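Long-range contacts in CDP-archaeol synthase (Aeropyrum pernix K1, PDB 5GUF), which catalyses the transfer of a cytidylyl group from CTP to an archaeal lipid precursor in the membrane, forming CDP-archaeol and diphosphate: residues R38-G43 and R51-G56; D122-Y127 and E148-V153. All coordinates share one frame; numbering follows the deposited sequence.

Contact 1. Residues R38-G43 and R51-G56; sequences RPVDMG and RLLGDG. With CTP (cytidine-5'-triphosphate), chain B.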
ATOM      1  N   ARG A  38      28.406  -3.837  -6.106  1.00 46.08           N
ATOM      2  CA  ARG A  38      28.861  -3.714  -4.734  1.00 51.20           C
ATOM      3  C   ARG A  38      27.652  -3.469  -3.842  1.00 54.61           C
ATOM      4  O   ARG A  38      27.076  -2.368  -3.887  1.00 46.88           O
ATOM      5  CB  ARG A  38      29.867  -2.574  -4.595  1.00 46.01           C
ATOM      6  CG  ARG A  38      31.097  -2.713  -5.462  1.00 64.18           C
ATOM      7  CD  ARG A  38      31.986  -1.477  -5.348  1.00 73.58           C
ATOM      8  NE  ARG A  38      32.926  -1.379  -6.461  1.00 89.04           N
ATOM      9  CZ  ARG A  38      34.232  -1.616  -6.369  1.00 99.69           C
ATOM     10  NH1 ARG A  38      34.768  -1.960  -5.202  1.00 94.87           N
ATOM     11  NH2 ARG A  38      35.007  -1.503  -7.444  1.00 96.95           N
ATOM     12  N   PRO A  39      27.230  -4.439  -3.033  1.00 50.98           N
ATOM     13  CA  PRO A  39      26.042  -4.232  -2.197  1.00 40.82           C
ATOM     14  C   PRO A  39      26.268  -3.155  -1.151  1.00 44.87           C
ATOM     15  O   PRO A  39      27.325  -3.073  -0.522  1.00 49.10           O
ATOM     16  CB  PRO A  39      25.827  -5.602  -1.542  1.00 45.29           C
ATOM     17  CG  PRO A  39      27.199  -6.205  -1.490  1.00 48.64           C
ATOM     18  CD  PRO A  39      27.883  -5.731  -2.765  1.00 46.18           C
ATOM     19  N   VAL A  40      25.243  -2.326  -0.967  1.00 44.15           N
ATOM     20  CA  VAL A  40      25.245  -1.357   0.123  1.00 47.86           C
ATOM     21  C   VAL A  40      25.493  -2.047   1.463  1.00 46.17           C
ATOM     22  O   VAL A  40      26.198  -1.516   2.331  1.00 44.50           O
ATOM     23  CB  VAL A  40      23.920  -0.569   0.126  1.00 41.32           C
ATOM     24  CG1 VAL A  40      23.896   0.426   1.267  1.00 38.01           C
ATOM     25  CG2 VAL A  40      23.720   0.140  -1.215  1.00 40.53           C
ATOM     26  N   ASP A  41      24.919  -3.241   1.660  1.00 42.52           N
ATOM     27  CA  ASP A  41      25.005  -3.899   2.963  1.00 46.61           C
ATOM     28  C   ASP A  41      26.288  -4.714   3.141  1.00 45.62           C
ATOM     29  O   ASP A  41      26.388  -5.464   4.115  1.00 51.53           O
ATOM     30  CB  ASP A  41      23.762  -4.780   3.222  1.00 35.87           C
ATOM     31  CG  ASP A  41      23.710  -6.043   2.346  1.00 39.09           C
ATOM     32  OD1 ASP A  41      24.664  -6.322   1.599  1.00 37.68           O
ATOM     33  OD2 ASP A  41      22.694  -6.775   2.404  1.00 35.66           O
ATOM     34  N   MET A  42      27.259  -4.591   2.237  1.00 40.14           N
ATOM     35  CA  MET A  42      28.535  -5.305   2.329  1.00 51.94           C
ATOM     36  C   MET A  42      28.359  -6.815   2.437  1.00 49.31           C
ATOM     37  O   MET A  42      29.277  -7.512   2.879  1.00 52.55           O
ATOM     38  CB  MET A  42      29.381  -4.805   3.509  1.00 46.25           C
ATOM     39  CG  MET A  42      29.738  -3.328   3.430  1.00 60.02           C
ATOM     40  SD  MET A  42      30.741  -2.971   1.968  1.00 97.27           S
ATOM     41  CE  MET A  42      29.745  -1.709   1.174  1.00 68.57           C
ATOM     42  N   GLY A  43      27.197  -7.337   2.039  1.00 43.69           N
ATOM     43  CA  GLY A  43      26.903  -8.752   2.162  1.00 42.65           C
ATOM     44  C   GLY A  43      26.550  -9.234   3.558  1.00 39.28           C
ATOM     45  O   GLY A  43      26.530 -10.446   3.780  1.00 40.29           O
ATOM     46  N   ARG A  51      19.791 -11.463   4.464  1.00 34.84           N
ATOM     47  CA  ARG A  51      20.646 -10.307   4.218  1.00 32.89           C
ATOM     48  C   ARG A  51      20.042  -9.063   4.855  1.00 33.06           C
ATOM     49  O   ARG A  51      18.826  -8.955   5.036  1.00 35.64           O
ATOM     50  CB  ARG A  51      20.830 -10.090   2.723  1.00 35.25           C
ATOM     51  CG  ARG A  51      21.704 -11.134   2.064  1.00 33.79           C
ATOM     52  CD  ARG A  51      23.171 -10.848   2.292  1.00 31.65           C
ATOM     53  NE  ARG A  51      23.572  -9.596   1.655  1.00 40.85           N
ATOM     54  CZ  ARG A  51      23.810  -9.439   0.349  1.00 39.45           C
ATOM     55  NH1 ARG A  51      23.699 -10.454  -0.510  1.00 29.57           N
ATOM     56  NH2 ARG A  51      24.162  -8.248  -0.105  1.00 37.51           N
ATOM     57  N   LEU A  52      20.910  -8.134   5.241  1.00 32.40           N
ATOM     58  CA  LEU A  52      20.433  -6.861   5.769  1.00 32.49           C
ATOM     59  C   LEU A  52      19.589  -6.125   4.728  1.00 39.32           C
ATOM     60  O   LEU A  52      18.476  -5.667   5.022  1.00 35.26           O
ATOM     61  CB  LEU A  52      21.624  -6.014   6.211  1.00 29.75           C
ATOM     62  CG  LEU A  52      21.331  -4.569   6.602  1.00 43.11           C
ATOM     63  CD1 LEU A  52      20.530  -4.536   7.885  1.00 42.73           C
ATOM     64  CD2 LEU A  52      22.622  -3.760   6.721  1.00 37.30           C
ATOM     65  N   LEU A  53      20.096  -6.028   3.494  1.00 34.55           N
ATOM     66  CA  LEU A  53      19.377  -5.443   2.364  1.00 33.21           C
ATOM     67  C   LEU A  53      19.250  -6.384   1.183  1.00 33.38           C
ATOM     68  O   LEU A  53      18.193  -6.424   0.550  1.00 33.26           O
ATOM     69  CB  LEU A  53      20.058  -4.144   1.893  1.00 26.66           C
ATOM     70  CG  LEU A  53      20.012  -2.960   2.879  1.00 38.85           C
ATOM     71  CD1 LEU A  53      20.679  -1.699   2.289  1.00 34.79           C
ATOM     72  CD2 LEU A  53      18.587  -2.646   3.362  1.00 30.61           C
ATOM     73  N   GLY A  54      20.291  -7.159   0.881  1.00 33.67           N
ATOM     74  CA  GLY A  54      20.316  -7.991  -0.299  1.00 23.30           C
ATOM     75  C   GLY A  54      21.147  -7.360  -1.401  1.00 43.85           C
ATOM     76  O   GLY A  54      21.552  -6.191  -1.338  1.00 38.21           O
ATOM     77  N   ASP A  55      21.384  -8.169  -2.444  1.00 35.57           N
ATOM     78  CA  ASP A  55      22.217  -7.748  -3.566  1.00 46.01           C
ATOM     79  C   ASP A  55      21.539  -6.719  -4.458  1.00 41.65           C
ATOM     80  O   ASP A  55      22.214  -6.091  -5.272  1.00 43.04           O
ATOM     81  CB  ASP A  55      22.621  -8.961  -4.417  1.00 40.30           C
ATOM     82  CG  ASP A  55      23.755  -9.754  -3.798  1.00 48.46           C
ATOM     83  OD1 ASP A  55      24.529  -9.166  -2.998  1.00 45.13           O
ATOM     84  OD2 ASP A  55      23.876 -10.958  -4.119  1.00 50.79           O
ATOM     85  N   GLY A  56      20.226  -6.543  -4.338  1.00 43.04           N
ATOM     86  CA  GLY A  56      19.530  -5.610  -5.195  1.00 40.99           C
ATOM     87  C   GLY A  56      19.835  -4.155  -4.920  1.00 40.96           C
ATOM     88  O   GLY A  56      19.404  -3.305  -5.698  1.00 42.27           O
TER
HETATM   89  N1  CTP B 201      19.329  -1.482  -7.945  1.00 49.22           N
HETATM   90  C2  CTP B 201      20.611  -1.173  -7.495  1.00 49.08           C
HETATM   91  N3  CTP B 201      20.813  -0.342  -6.403  1.00 45.54           N
HETATM   92  C4  CTP B 201      19.718   0.239  -5.781  1.00 45.59           C
HETATM   93  C5  CTP B 201      18.430  -0.033  -6.259  1.00 44.66           C
HETATM   94  C6  CTP B 201      18.242  -1.026  -7.226  1.00 47.45           C
HETATM   95  O2  CTP B 201      21.590  -1.642  -8.070  1.00 57.25           O
HETATM   96  N4  CTP B 201      19.909   1.045  -4.740  1.00 40.76           N
HETATM   97  C1' CTP B 201      19.182  -2.336  -9.161  1.00 55.24           C
HETATM   98  C2' CTP B 201      19.446  -3.797  -8.829  1.00 60.42           C
HETATM   99  O2' CTP B 201      19.986  -4.423  -9.971  1.00 56.04           O
HETATM  100  C3' CTP B 201      18.064  -4.344  -8.587  1.00 54.28           C
HETATM  101  C4' CTP B 201      17.280  -3.604  -9.662  1.00 62.10           C
HETATM  102  O4' CTP B 201      17.877  -2.311  -9.740  1.00 52.61           O
HETATM  103  O3' CTP B 201      18.036  -5.739  -8.735  1.00 56.58           O
HETATM  104  C5' CTP B 201      15.780  -3.557  -9.367  1.00 58.98           C
HETATM  105  O5' CTP B 201      15.505  -2.800  -8.208  1.00 60.30           O
HETATM  106  PA  CTP B 201      14.586  -3.427  -7.051  1.00 51.64           P
HETATM  107  O1A CTP B 201      13.357  -3.993  -7.728  1.00 42.79           O
HETATM  108  O2A CTP B 201      14.230  -2.411  -5.984  1.00 57.54           O
HETATM  109  O3A CTP B 201      15.514  -4.581  -6.411  1.00 54.51           O
HETATM  110  PB  CTP B 201      15.115  -6.142  -6.341  1.00 56.11           P
HETATM  111  O1B CTP B 201      15.975  -6.897  -7.333  1.00 53.29           O
HETATM  112  O2B CTP B 201      13.659  -6.403  -6.628  1.00 47.81           O
HETATM  113  O3B CTP B 201      15.487  -6.517  -4.811  1.00 48.74           O
HETATM  114  PG  CTP B 201      14.461  -6.330  -3.567  1.00 36.15           P
HETATM  115  O1G CTP B 201      13.745  -7.636  -3.343  1.00 39.56           O
HETATM  116  O2G CTP B 201      15.297  -5.908  -2.399  1.00 32.35           O
HETATM  117  O3G CTP B 201      13.446  -5.258  -3.848  1.00 46.74           O
HETATM  118  O   HOH W   1      22.937  -4.214  -0.095  1.00 28.90           O

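Contact 2. Residues D122-Y127 and E148-V153; sequences DQLDFY and EAAAAV. With K (potassium ion), chain F.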
ATOM      1  N   ASP A 122       6.699  -2.668  -3.236  1.00 36.29           N
ATOM      2  CA  ASP A 122       7.730  -2.501  -4.262  1.00 40.30           C
ATOM      3  C   ASP A 122       7.518  -1.231  -5.082  1.00 43.52           C
ATOM      4  O   ASP A 122       8.478  -0.660  -5.606  1.00 40.60           O
ATOM      5  CB  ASP A 122       7.742  -3.702  -5.216  1.00 37.72           C
ATOM      6  CG  ASP A 122       8.459  -4.922  -4.639  1.00 48.95           C
ATOM      7  OD1 ASP A 122       9.168  -4.778  -3.620  1.00 43.22           O
ATOM      8  OD2 ASP A 122       8.283  -6.036  -5.201  1.00 45.78           O
ATOM      9  N   GLN A 123       6.277  -0.792  -5.242  1.00 38.30           N
ATOM     10  CA  GLN A 123       6.024   0.351  -6.103  1.00 40.45           C
ATOM     11  C   GLN A 123       5.955   1.665  -5.336  1.00 39.80           C
ATOM     12  O   GLN A 123       6.120   2.722  -5.940  1.00 46.24           O
ATOM     13  CB  GLN A 123       4.721   0.158  -6.886  1.00 42.88           C
ATOM     14  CG  GLN A 123       4.718  -0.997  -7.876  1.00 48.40           C
ATOM     15  CD  GLN A 123       4.515  -2.357  -7.216  1.00 56.03           C
ATOM     16  OE1 GLN A 123       3.857  -2.476  -6.173  1.00 51.46           O
ATOM     17  NE2 GLN A 123       5.089  -3.395  -7.823  1.00 56.14           N
ATOM     18  N   LEU A 124       5.747   1.632  -4.024  1.00 35.25           N
ATOM     19  CA  LEU A 124       5.442   2.841  -3.281  1.00 37.33           C
ATOM     20  C   LEU A 124       6.497   3.235  -2.250  1.00 45.21           C
ATOM     21  O   LEU A 124       6.475   4.382  -1.786  1.00 41.85           O
ATOM     22  CB  LEU A 124       4.077   2.694  -2.598  1.00 37.65           C
ATOM     23  CG  LEU A 124       2.905   2.716  -3.584  1.00 44.05           C
ATOM     24  CD1 LEU A 124       1.577   2.732  -2.849  1.00 38.66           C
ATOM     25  CD2 LEU A 124       3.013   3.915  -4.536  1.00 44.62           C
ATOM     26  N   ASP A 125       7.436   2.340  -1.908  1.00 38.62           N
ATOM     27  CA  ASP A 125       8.408   2.627  -0.853  1.00 29.77           C
ATOM     28  C   ASP A 125       9.225   3.877  -1.160  1.00 29.12           C
ATOM     29  O   ASP A 125       9.474   4.698  -0.274  1.00 34.96           O
ATOM     30  CB  ASP A 125       9.331   1.421  -0.657  1.00 33.08           C
ATOM     31  CG  ASP A 125       9.942   0.908  -1.987  1.00 45.45           C
ATOM     32  OD1 ASP A 125       9.718   1.516  -3.068  1.00 45.70           O
ATOM     33  OD2 ASP A 125      10.659  -0.113  -1.955  1.00 47.57           O
ATOM     34  N   PHE A 126       9.673   4.024  -2.400  1.00 29.30           N
ATOM     35  CA  PHE A 126      10.443   5.202  -2.778  1.00 33.46           C
ATOM     36  C   PHE A 126       9.573   6.456  -2.762  1.00 35.10           C
ATOM     37  O   PHE A 126      10.061   7.547  -2.441  1.00 31.57           O
ATOM     38  CB  PHE A 126      11.062   5.003  -4.172  1.00 29.85           C
ATOM     39  CG  PHE A 126      10.122   5.336  -5.274  1.00 34.72           C
ATOM     40  CD1 PHE A 126       9.229   4.393  -5.741  1.00 35.88           C
ATOM     41  CD2 PHE A 126      10.064   6.626  -5.796  1.00 36.46           C
ATOM     42  CE1 PHE A 126       8.319   4.718  -6.738  1.00 33.03           C
ATOM     43  CE2 PHE A 126       9.144   6.947  -6.777  1.00 37.08           C
ATOM     44  CZ  PHE A 126       8.281   5.978  -7.251  1.00 32.48           C
ATOM     45  N   TYR A 127       8.296   6.316  -3.131  1.00 26.82           N
ATOM     46  CA  TYR A 127       7.377   7.447  -3.112  1.00 30.06           C
ATOM     47  C   TYR A 127       7.169   7.966  -1.699  1.00 34.45           C
ATOM     48  O   TYR A 127       7.102   9.185  -1.485  1.00 35.60           O
ATOM     49  CB  TYR A 127       6.042   7.042  -3.739  1.00 32.29           C
ATOM     50  CG  TYR A 127       4.928   8.043  -3.551  1.00 38.20           C
ATOM     51  CD1 TYR A 127       4.908   9.228  -4.269  1.00 42.30           C
ATOM     52  CD2 TYR A 127       3.886   7.802  -2.654  1.00 39.38           C
ATOM     53  CE1 TYR A 127       3.888  10.148  -4.103  1.00 36.08           C
ATOM     54  CE2 TYR A 127       2.863   8.721  -2.483  1.00 39.21           C
ATOM     55  CZ  TYR A 127       2.879   9.897  -3.210  1.00 41.31           C
ATOM     56  OH  TYR A 127       1.871  10.829  -3.058  1.00 43.61           O
ATOM     57  N   GLU A 148      -3.569  10.619  -5.059  1.00 37.78           N
ATOM     58  CA  GLU A 148      -3.536  10.611  -6.521  1.00 43.59           C
ATOM     59  C   GLU A 148      -2.145  10.279  -7.043  1.00 34.52           C
ATOM     60  O   GLU A 148      -1.991   9.411  -7.900  1.00 40.40           O
ATOM     61  CB  GLU A 148      -4.005  11.957  -7.076  1.00 37.52           C
ATOM     62  CG  GLU A 148      -5.491  12.189  -6.907  1.00 41.59           C
ATOM     63  CD  GLU A 148      -5.917  13.593  -7.280  1.00 51.40           C
ATOM     64  OE1 GLU A 148      -5.059  14.394  -7.720  1.00 62.36           O
ATOM     65  OE2 GLU A 148      -7.120  13.895  -7.142  1.00 57.98           O
ATOM     66  N   ALA A 149      -1.122  10.967  -6.536  1.00 34.48           N
ATOM     67  CA  ALA A 149       0.247  10.690  -6.963  1.00 43.89           C
ATOM     68  C   ALA A 149       0.633   9.231  -6.719  1.00 42.37           C
ATOM     69  O   ALA A 149       1.268   8.601  -7.575  1.00 42.71           O
ATOM     70  CB  ALA A 149       1.221  11.626  -6.245  1.00 36.17           C
ATOM     71  N   ALA A 150       0.252   8.675  -5.562  1.00 41.51           N
ATOM     72  CA  ALA A 150       0.531   7.263  -5.303  1.00 44.78           C
ATOM     73  C   ALA A 150      -0.125   6.373  -6.351  1.00 42.41           C
ATOM     74  O   ALA A 150       0.502   5.435  -6.857  1.00 38.94           O
ATOM     75  CB  ALA A 150       0.063   6.869  -3.903  1.00 35.32           C
ATOM     76  N   ALA A 151      -1.383   6.663  -6.696  1.00 45.99           N
ATOM     77  CA  ALA A 151      -2.072   5.899  -7.728  1.00 38.84           C
ATOM     78  C   ALA A 151      -1.485   6.172  -9.103  1.00 45.30           C
ATOM     79  O   ALA A 151      -1.537   5.303  -9.984  1.00 48.07           O
ATOM     80  CB  ALA A 151      -3.566   6.220  -7.719  1.00 34.26           C
ATOM     81  N   ALA A 152      -0.933   7.366  -9.313  1.00 40.98           N
ATOM     82  CA  ALA A 152      -0.252   7.638 -10.572  1.00 41.00           C
ATOM     83  C   ALA A 152       1.045   6.859 -10.660  1.00 46.01           C
ATOM     84  O   ALA A 152       1.452   6.455 -11.755  1.00 49.27           O
ATOM     85  CB  ALA A 152       0.009   9.133 -10.730  1.00 38.83           C
ATOM     86  N   VAL A 153       1.712   6.636  -9.527  0.52 46.63           N
ATOM     87  CA  VAL A 153       2.888   5.773  -9.526  0.52 47.84           C
ATOM     88  C   VAL A 153       2.492   4.352  -9.902  0.52 49.88           C
ATOM     89  O   VAL A 153       3.126   3.715 -10.752  0.52 49.51           O
ATOM     90  CB  VAL A 153       3.594   5.819  -8.159  0.52 44.19           C
ATOM     91  CG1 VAL A 153       4.620   4.702  -8.066  0.52 48.17           C
ATOM     92  CG2 VAL A 153       4.264   7.161  -7.958  0.52 44.27           C
TER
HETATM   93  K     K F 205      11.690  -1.466  -5.330  1.00 64.36           K
HETATM   94  O   HOH W   2      11.842  -4.369  -5.173  1.00 50.26           O
HETATM   95  O   HOH W   3      11.451   1.043  -5.736  1.00 53.02           O
HETATM   96  O   HOH W   4      12.728  -1.998  -2.526  1.00 44.14           O

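Contact 1. Residues R38-G43 and R51-G56
Asp41 and Arg51 form the salt bridge at the heart of a polar contact within one loop, the connection between helix 31-34 and helix 59-80. Arg51 grips the carboxylate side-on. Its NH2 meets the syn lone pair of Asp41 OD1 at 2.6 Å, nearly straight at 170°. Its NE bonds to Asp41 OD2 at 3.0 Å, less straight. Bends at chi2 (-80°) and chi3 (-64°) fold the Arg51 chain back, bringing NE to Asp41. NH1 and NH2 also hold Asp55 OD1 end-on, so one cation joins two acids.

Asp41 OD2 takes two backbone bonds as well: Leu53 N at its anti lone pair, and Gly54 N from above the carboxylate plane, both 2.9 Å. OD1 also accepts from Gly43 N, an Asx turn at the end of the type I turn Pro39 to Met42. Five bonds thus fix the carboxylate. Gly54 CA lies over the centre of one guanidinium face, and Pro39 CB sits at the edge, 3.4 Å from Arg51 NH2. Water 1 links Asp41 N to Gly54 O.

Segment 51-56 ends at Gly56 of the CTP pocket. Val40 and Leu53 pack on Met101 of helix 84-109, while Val40 also touches Leu62 of helix 59-80.

Contact 2. Residues D122-Y127 and E148-V153
Ala149 and Tyr127 touch where helix 143-161 passes helix 121-136. The short segments run at 134° to each other, with axes 9.9 Å apart at closest approach. The methyl of Ala149 lies 3.3 Å from Tyr127 OH and also meets CE1 of the ring. The hydroxyl has its polar partner outside the two segments, the carbonyl of Ala146, one turn earlier on the same helix as Ala149.

Ala150 comes next. Its CA sits 3.9 Å above one face of the Tyr127 ring, offset toward the rim. Its CB approaches Tyr127 CE2 at 3.6 Å. The ring reaches this helix with CG anti to the backbone N (chi1 169°). Leu124 CD2 lies 3.7 Å from Ala150 O. An alanine in place of Tyr127 would probably leave a gap over Ala149 and Ala150 and leave the Ala146 carbonyl without its hydroxyl mate.

Val153 lies one turn further on. It was modelled in two conformers, and its methyl contacts are those of the one described here. In it, CG1 is 3.3 Å from Gln123 O and is also met by Leu124 CD2 at 4.0 Å. Phe126 reaches toward it tip to tip, with CE1 3.9 Å from CG1. CG2 packs more loosely near Tyr127 CD1.

The potassium ion lies on another side of helix 121-136. There Asp122 O binds the ion, which Asp100 also binds, and Asp125 OD1 accepts from a water on it.

Small alanines admit the tyrosine ring close to the helix backbone, and Val153 meets Gln123 O, Leu124 and Phe126. The contact is held mainly by apolar packing, as suits two predicted transmembrane helices. The bond from Tyr127 OH to Ala146 O is the polar link beside it, and it pairs the hydroxyl of a buried tyrosine.

Contact 1 lies toward the surface, its centre about 18 Å from the centre of the chain, whereas contact 2 lies deeper, its centre about 9 Å from that point. They share no helix or loop. Contact 1 ties two parts of one loop; contact 2 joins two helices. Charge and backbone bonds hold 38-43 to 51-56, while 122-127 and 148-153 meet through methyl groups and aromatic rings. Their centres are 24 Å apart and their nearest atoms about 10 Å apart, so they do not touch. Both border the nucleotide site: contact 1 contains pocket residue Gly56, and contact 2 has Asp122 on the nearby potassium ion. Helix 84-109 packs against residues of both.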